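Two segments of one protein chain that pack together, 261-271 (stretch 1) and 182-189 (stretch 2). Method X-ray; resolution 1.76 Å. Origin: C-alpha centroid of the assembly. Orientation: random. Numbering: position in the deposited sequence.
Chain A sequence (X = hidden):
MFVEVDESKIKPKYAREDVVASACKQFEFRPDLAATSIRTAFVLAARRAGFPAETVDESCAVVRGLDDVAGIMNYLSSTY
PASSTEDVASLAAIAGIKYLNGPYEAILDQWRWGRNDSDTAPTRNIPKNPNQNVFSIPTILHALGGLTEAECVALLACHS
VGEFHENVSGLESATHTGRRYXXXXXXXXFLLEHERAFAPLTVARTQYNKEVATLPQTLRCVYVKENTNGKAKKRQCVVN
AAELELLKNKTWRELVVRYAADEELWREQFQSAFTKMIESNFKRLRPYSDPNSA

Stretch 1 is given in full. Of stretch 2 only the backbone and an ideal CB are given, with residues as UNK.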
ATOM      1  N   ALA A 261       9.356  13.772  12.692  1.00 34.34           N
ATOM      2  CA  ALA A 261      10.601  14.380  13.136  1.00 36.37           C
ATOM      3  C   ALA A 261      11.806  13.453  12.990  1.00 35.58           C
ATOM      4  O   ALA A 261      12.947  13.928  12.936  1.00 36.09           O
ATOM      5  CB  ALA A 261      10.472  14.827  14.586  1.00 42.29           C
ATOM      6  N   ASP A 262      11.552  12.142  12.953  1.00 36.26           N
ATOM      7  CA  ASP A 262      12.612  11.133  13.039  1.00 35.62           C
ATOM      8  C   ASP A 262      12.524  10.156  11.866  1.00 36.39           C
ATOM      9  O   ASP A 262      11.959   9.062  11.989  1.00 33.27           O
ATOM     10  CB  ASP A 262      12.526  10.379  14.381  1.00 37.50           C
ATOM     11  CG  ASP A 262      13.771   9.556  14.680  1.00 39.27           C
ATOM     12  OD1 ASP A 262      14.518   9.229  13.730  1.00 38.26           O
ATOM     13  OD2 ASP A 262      14.007   9.230  15.865  1.00 39.84           O
ATOM     14  N   GLU A 263      13.092  10.552  10.731  1.00 32.88           N
ATOM     15  CA  GLU A 263      13.009   9.742   9.515  1.00 31.95           C
ATOM     16  C   GLU A 263      13.722   8.406   9.674  1.00 33.23           C
ATOM     17  O   GLU A 263      13.285   7.392   9.130  1.00 29.25           O
ATOM     18  CB  GLU A 263      13.594  10.502   8.321  1.00 33.89           C
ATOM     19  CG  GLU A 263      13.362   9.782   7.001  1.00 32.48           C
ATOM     20  CD  GLU A 263      13.683  10.654   5.805  1.00 39.35           C
ATOM     21  OE1 GLU A 263      14.480  11.612   5.953  1.00 41.01           O
ATOM     22  OE2 GLU A 263      13.132  10.366   4.721  1.00 39.13           O
ATOM     23  N   GLU A 264      14.817   8.401  10.428  1.00 34.06           N
ATOM     24  CA  GLU A 264      15.577   7.171  10.629  1.00 33.78           C
ATOM     25  C   GLU A 264      14.737   6.111  11.350  1.00 34.07           C
ATOM     26  O   GLU A 264      14.716   4.935  10.950  1.00 31.89           O
ATOM     27  CB  GLU A 264      16.867   7.456  11.403  1.00 38.93           C
ATOM     28  CG  GLU A 264      17.685   6.208  11.708  1.00 42.43           C
ATOM     29  CD  GLU A 264      18.923   6.504  12.539  1.00 55.13           C
ATOM     30  OE1 GLU A 264      19.193   7.693  12.827  1.00 60.59           O
ATOM     31  OE2 GLU A 264      19.628   5.541  12.909  1.00 58.64           O
ATOM     32  N   LEU A 265      14.046   6.525  12.409  1.00 34.23           N
ATOM     33  CA  LEU A 265      13.187   5.602  13.148  1.00 35.84           C
ATOM     34  C   LEU A 265      12.071   5.117  12.241  1.00 35.31           C
ATOM     35  O   LEU A 265      11.766   3.924  12.211  1.00 30.78           O
ATOM     36  CB  LEU A 265      12.594   6.271  14.384  1.00 39.15           C
ATOM     37  CG  LEU A 265      11.548   5.423  15.117  1.00 39.00           C
ATOM     38  CD1 LEU A 265      12.154   4.124  15.642  1.00 36.85           C
ATOM     39  CD2 LEU A 265      10.933   6.215  16.249  1.00 39.91           C
ATOM     40  N   TRP A 266      11.471   6.040  11.487  1.00 28.89           N
ATOM     41  CA  TRP A 266      10.403   5.654  10.576  1.00 29.46           C
ATOM     42  C   TRP A 266      10.864   4.600   9.568  1.00 27.01           C
ATOM     43  O   TRP A 266      10.153   3.618   9.337  1.00 25.87           O
ATOM     44  CB  TRP A 266       9.785   6.850   9.837  1.00 28.72           C
ATOM     45  CG  TRP A 266       8.945   6.359   8.686  1.00 27.46           C
ATOM     46  CD1 TRP A 266       7.693   5.819   8.753  1.00 24.50           C
ATOM     47  CD2 TRP A 266       9.335   6.301   7.304  1.00 27.95           C
ATOM     48  NE1 TRP A 266       7.270   5.452   7.491  1.00 25.97           N
ATOM     49  CE2 TRP A 266       8.262   5.737   6.588  1.00 26.69           C
ATOM     50  CE3 TRP A 266      10.486   6.688   6.608  1.00 27.02           C
ATOM     51  CZ2 TRP A 266       8.309   5.538   5.211  1.00 24.60           C
ATOM     52  CZ3 TRP A 266      10.528   6.501   5.239  1.00 27.95           C
ATOM     53  CH2 TRP A 266       9.447   5.932   4.554  1.00 27.34           C
ATOM     54  N   ARG A 267      12.040   4.791   8.968  1.00 28.76           N
ATOM     55  CA  ARG A 267      12.533   3.826   7.976  1.00 28.49           C
ATOM     56  C   ARG A 267      12.666   2.411   8.550  1.00 31.83           C
ATOM     57  O   ARG A 267      12.360   1.412   7.883  1.00 25.87           O
ATOM     58  CB  ARG A 267      13.872   4.269   7.390  1.00 32.08           C
ATOM     59  CG  ARG A 267      13.759   5.427   6.398  1.00 35.09           C
ATOM     60  CD  ARG A 267      15.040   5.598   5.588  1.00 41.37           C
ATOM     61  NE  ARG A 267      16.185   5.958   6.414  1.00 48.08           N
ATOM     62  CZ  ARG A 267      16.688   7.188   6.494  1.00 52.27           C
ATOM     63  NH1 ARG A 267      16.144   8.174   5.792  1.00 53.61           N
ATOM     64  NH2 ARG A 267      17.737   7.435   7.270  1.00 51.24           N
ATOM     65  N   GLU A 268      13.123   2.329   9.793  1.00 34.54           N
ATOM     66  CA  GLU A 268      13.282   1.033  10.448  1.00 33.90           C
ATOM     67  C   GLU A 268      11.936   0.339  10.608  1.00 30.35           C
ATOM     68  O   GLU A 268      11.774  -0.831  10.241  1.00 29.87           O
ATOM     69  CB  GLU A 268      13.929   1.220  11.820  1.00 33.20           C
ATOM     70  CG  GLU A 268      14.022  -0.060  12.618  1.00 39.46           C
ATOM     71  CD  GLU A 268      14.453   0.186  14.046  1.00 43.75           C
ATOM     72  OE1 GLU A 268      15.599  -0.184  14.388  1.00 46.27           O
ATOM     73  OE2 GLU A 268      13.642   0.745  14.824  1.00 39.33           O
ATOM     74  N   GLN A 269      10.968   1.072  11.152  1.00 27.36           N
ATOM     75  CA  GLN A 269       9.632   0.533  11.404  1.00 26.74           C
ATOM     76  C   GLN A 269       8.893   0.205  10.098  1.00 26.44           C
ATOM     77  O   GLN A 269       8.149  -0.777  10.017  1.00 23.13           O
ATOM     78  CB  GLN A 269       8.839   1.530  12.255  1.00 24.66           C
ATOM     79  CG  GLN A 269       9.466   1.749  13.636  1.00 28.25           C
ATOM     80  CD  GLN A 269       9.437   0.478  14.467  1.00 31.80           C
ATOM     81  OE1 GLN A 269       8.435  -0.241  14.466  1.00 29.27           O
ATOM     82  NE2 GLN A 269      10.535   0.188  15.177  1.00 33.43           N
ATOM     83  N   PHE A 270       9.112   1.029   9.077  1.00 28.12           N
ATOM     84  CA  PHE A 270       8.482   0.815   7.780  1.00 22.50           C
ATOM     85  C   PHE A 270       8.911  -0.517   7.187  1.00 23.74           C
ATOM     86  O   PHE A 270       8.083  -1.302   6.733  1.00 23.77           O
ATOM     87  CB  PHE A 270       8.861   1.950   6.801  1.00 24.70           C
ATOM     88  CG  PHE A 270       8.330   1.741   5.407  1.00 24.26           C
ATOM     89  CD1 PHE A 270       7.026   2.076   5.098  1.00 22.40           C
ATOM     90  CD2 PHE A 270       9.134   1.190   4.412  1.00 28.10           C
ATOM     91  CE1 PHE A 270       6.519   1.873   3.812  1.00 24.31           C
ATOM     92  CE2 PHE A 270       8.639   0.989   3.119  1.00 24.63           C
ATOM     93  CZ  PHE A 270       7.330   1.337   2.825  1.00 23.47           C
ATOM     94  N   GLN A 271      10.212  -0.771   7.183  1.00 23.90           N
ATOM     95  CA  GLN A 271      10.721  -1.966   6.528  1.00 24.65           C
ATOM     96  C   GLN A 271      10.300  -3.195   7.306  1.00 24.41           C
ATOM     97  O   GLN A 271       9.961  -4.227   6.721  1.00 24.38           O
ATOM     98  CB  GLN A 271      12.246  -1.884   6.345  1.00 26.21           C
ATOM     99  CG  GLN A 271      12.659  -0.723   5.420  1.00 28.04           C
ATOM    100  CD  GLN A 271      14.135  -0.710   5.106  1.00 31.15           C
ATOM    101  OE1 GLN A 271      14.586  -1.397   4.190  1.00 32.64           O
ATOM    102  NE2 GLN A 271      14.896   0.084   5.849  1.00 31.62           N
ATOM    103  N   UNK A 182       8.160  10.333  -4.169  1.00 29.62           N
ATOM    104  CA  UNK A 182       9.144  10.024  -3.111  1.00 28.42           C
ATOM    105  C   UNK A 182       8.469   9.395  -1.895  1.00 28.11           C
ATOM    106  O   UNK A 182       7.631  10.036  -1.238  1.00 29.37           O
ATOM    107  CB  UNK A 182       9.892  11.290  -2.689  1.00 28.42           C
ATOM    108  N   UNK A 183       8.819   8.145  -1.592  1.00 26.41           N
ATOM    109  CA  UNK A 183       8.208   7.471  -0.449  1.00 26.73           C
ATOM    110  C   UNK A 183       9.052   7.747   0.792  1.00 27.66           C
ATOM    111  O   UNK A 183      10.049   7.068   1.047  1.00 27.61           O
ATOM    112  CB  UNK A 183       8.079   5.967  -0.699  1.00 26.73           C
ATOM    113  N   UNK A 184       8.649   8.757   1.546  1.00 29.85           N
ATOM    114  CA  UNK A 184       9.319   9.089   2.802  1.00 30.52           C
ATOM    115  C   UNK A 184       8.315   9.501   3.872  1.00 29.83           C
ATOM    116  O   UNK A 184       7.119   9.263   3.728  1.00 29.87           O
ATOM    117  CB  UNK A 184      10.338  10.209   2.582  1.00 30.52           C
ATOM    118  N   UNK A 185       8.806  10.131   4.934  1.00 28.79           N
ATOM    119  CA  UNK A 185       7.957  10.468   6.078  1.00 29.13           C
ATOM    120  C   UNK A 185       7.206  11.791   5.918  1.00 31.17           C
ATOM    121  O   UNK A 185       6.706  12.347   6.894  1.00 29.63           O
ATOM    122  CB  UNK A 185       8.811  10.525   7.346  1.00 29.13           C
ATOM    123  N   UNK A 186       7.125  12.300   4.693  1.00 30.39           N
ATOM    124  CA  UNK A 186       6.442  13.570   4.472  1.00 31.94           C
ATOM    125  C   UNK A 186       4.951  13.448   4.797  1.00 28.66           C
ATOM    126  O   UNK A 186       4.321  14.411   5.212  1.00 31.12           O
ATOM    127  CB  UNK A 186       6.634  14.033   3.027  1.00 31.94           C
ATOM    128  N   UNK A 187       4.406  12.251   4.606  1.00 26.76           N
ATOM    129  CA  UNK A 187       3.022  11.937   4.953  1.00 29.82           C
ATOM    130  C   UNK A 187       2.650  12.443   6.355  1.00 30.66           C
ATOM    131  O   UNK A 187       1.645  13.143   6.535  1.00 29.96           O
ATOM    132  CB  UNK A 187       2.795  10.426   4.868  1.00 29.82           C
ATOM    133  N   UNK A 188       3.475  12.102   7.342  1.00 29.27           N
ATOM    134  CA  UNK A 188       3.225  12.507   8.723  1.00 29.81           C
ATOM    135  C   UNK A 188       3.293  14.014   8.900  1.00 30.74           C
ATOM    136  O   UNK A 188       2.485  14.606   9.628  1.00 31.20           O
ATOM    137  CB  UNK A 188       4.230  11.833   9.659  1.00 29.81           C
ATOM    138  N   UNK A 189       4.273  14.631   8.249  1.00 36.23           N
ATOM    139  CA  UNK A 189       4.459  16.069   8.348  1.00 37.17           C
ATOM    140  C   UNK A 189       3.257  16.763   7.723  1.00 37.79           C
ATOM    141  O   UNK A 189       2.774  17.773   8.236  1.00 38.71           O
ATOM    142  CB  UNK A 189       5.759  16.506   7.670  1.00 37.17           C
TER

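Position 182 is extended (phi/psi -127/116), and its ideal CB has nothing of stretch 1 within 5.5 Å. A beta-branched or polar residue would fit the backbone. It is Thr-182, chi1 m, which makes no contact across.

At 183, also extended (-90/95), CA-to-CB points sideways, yet the ideal CB lies 5.4 Å from Trp-266 CH2, with the Phe-270 ring beyond. Two aromatic rings within reach of a medium-length chain favour Leu, Met or Ile. The residue is Leu-183, chi angles t and t: CD2 comes 3.8 Å from Trp-266 CH2, and CD1 4.0 Å from Phe-270 CZ. Its carbonyl O lies at the edge of the indole, 3.7 Å from Trp-266 CH2.

At 184 the ideal CB is 3.5 Å from Glu-263 OE2 and 4.6 Å from Trp-266 CZ3. A carboxylate so near argues for a small or polar side chain, a donor especially: Asn, Ser or Thr, with Asp less welcome. Asn-184 (chi1 p) places ND2 3.1 Å from water 1, which accepts from it and donates a weak bond to Glu-263 OE2 (3.4 Å). OD1 turns back and accepts from the backbone N of 186 (3.0 Å).

Position 185 (-85/16) precedes the helix, and its CA is 6.2 Å from that of Glu-263, the closest CA pair. The ideal CB is 4.3 Å from Trp-266 CE3 and 4.6 Å from Glu-263 CG. A compact residue suits this gap; N-cap placement adds Ser, Thr and Asn, with Asp less suited beside the Glu-263 carboxylate. Asn-185, chi1 p, makes no capping bond; its CB sits 4.2 Å from Trp-266 CD2, while its backbone N lies over the indole face, 4.0 Å from CZ3. OD1 is 3.6 Å from Glu-263 OE2.

Positions 186 and 187 are helical, with no stretch 1 atom within 5.5 Å of either ideal CB, so many residues would do. Arg-186 leads its end away; Tyr-187 is out of reach.

At 188 CA-to-CB points toward stretch 1, but the ideal CB has nothing within 5.5 Å. Only a long side chain, Tyr, Phe or Met, could meet the indole. Tyr-188, chi1 m, directs its edge at the Trp-266 face: an offset edge-to-face pair, planes at 63°, the Tyr-188 ring centroid 5.2 Å from that of the Trp-266 five-membered ring. CE2 is 3.5 Å from Trp-266 CD1, and OH 3.1 Å from Trp-266 NE1.

Position 189 points sideways into open space, suiting a polar residue. The Gln-189 side chain ends nearer stretch 1, but NE2 is still 5.1 Å from Ala-261 N.

Stretch 2 (182-189) TLNNRYYQ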
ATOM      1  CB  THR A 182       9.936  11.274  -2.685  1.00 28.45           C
ATOM      2  OG1 THR A 182      10.536  11.874  -3.841  1.00 29.49           O
ATOM      3  CG2 THR A 182      11.036  10.915  -1.723  1.00 29.11           C
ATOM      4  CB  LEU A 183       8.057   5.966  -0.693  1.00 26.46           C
ATOM      5  CG  LEU A 183       6.961   5.210   0.078  1.00 26.09           C
ATOM      6  CD1 LEU A 183       6.859   3.753  -0.373  1.00 25.13           C
ATOM      7  CD2 LEU A 183       7.169   5.271   1.590  1.00 26.47           C
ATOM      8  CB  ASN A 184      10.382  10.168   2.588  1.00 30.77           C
ATOM      9  CG  ASN A 184       9.797  11.479   2.105  1.00 32.30           C
ATOM     10  OD1 ASN A 184       8.583  11.700   2.167  1.00 32.00           O
ATOM     11  ND2 ASN A 184      10.661  12.359   1.609  1.00 33.71           N
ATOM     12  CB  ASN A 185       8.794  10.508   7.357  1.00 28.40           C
ATOM     13  CG  ASN A 185       9.859  11.578   7.321  1.00 31.17           C
ATOM     14  OD1 ASN A 185      10.318  11.969   6.249  1.00 30.06           O
ATOM     15  ND2 ASN A 185      10.258  12.069   8.494  1.00 30.43           N
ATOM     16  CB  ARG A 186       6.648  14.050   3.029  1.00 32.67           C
ATOM     17  CG  ARG A 186       6.353  15.535   2.850  1.00 35.21           C
ATOM     18  CD  ARG A 186       6.812  16.074   1.486  1.00 32.88           C
ATOM     19  NE  ARG A 186       6.103  17.320   1.188  1.00 35.52           N
ATOM     20  CZ  ARG A 186       4.877  17.360   0.674  1.00 33.46           C
ATOM     21  NH1 ARG A 186       4.239  16.233   0.391  1.00 30.46           N
ATOM     22  NH2 ARG A 186       4.289  18.522   0.455  1.00 36.16           N
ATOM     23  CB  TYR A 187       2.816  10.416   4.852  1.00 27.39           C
ATOM     24  CG  TYR A 187       1.524   9.896   5.439  1.00 28.93           C
ATOM     25  CD1 TYR A 187       0.322   9.983   4.736  1.00 28.49           C
ATOM     26  CD2 TYR A 187       1.506   9.295   6.690  1.00 29.02           C
ATOM     27  CE1 TYR A 187      -0.874   9.493   5.284  1.00 29.48           C
ATOM     28  CE2 TYR A 187       0.323   8.804   7.241  1.00 29.70           C
ATOM     29  CZ  TYR A 187      -0.859   8.906   6.536  1.00 29.31           C
ATOM     30  OH  TYR A 187      -2.023   8.421   7.096  1.00 29.35           O
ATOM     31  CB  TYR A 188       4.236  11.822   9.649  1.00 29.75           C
ATOM     32  CG  TYR A 188       4.314  10.350   9.359  1.00 27.75           C
ATOM     33  CD1 TYR A 188       3.269   9.511   9.709  1.00 27.22           C
ATOM     34  CD2 TYR A 188       5.409   9.808   8.699  1.00 26.64           C
ATOM     35  CE1 TYR A 188       3.314   8.166   9.423  1.00 28.35           C
ATOM     36  CE2 TYR A 188       5.470   8.457   8.415  1.00 26.27           C
ATOM     37  CZ  TYR A 188       4.416   7.644   8.775  1.00 26.69           C
ATOM     38  OH  TYR A 188       4.449   6.306   8.485  1.00 25.47           O
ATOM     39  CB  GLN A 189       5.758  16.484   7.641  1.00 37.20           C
ATOM     40  CG  GLN A 189       7.014  15.815   8.220  1.00 36.18           C
ATOM     41  CD  GLN A 189       8.254  16.023   7.369  1.00 36.81           C
ATOM     42  OE1 GLN A 189       8.174  16.484   6.229  1.00 37.49           O
ATOM     43  NE2 GLN A 189       9.410  15.680   7.920  1.00 35.92           N
TER
HETATM   44  O   HOH W   1      13.568  11.336   1.509  1.00 47.76           O
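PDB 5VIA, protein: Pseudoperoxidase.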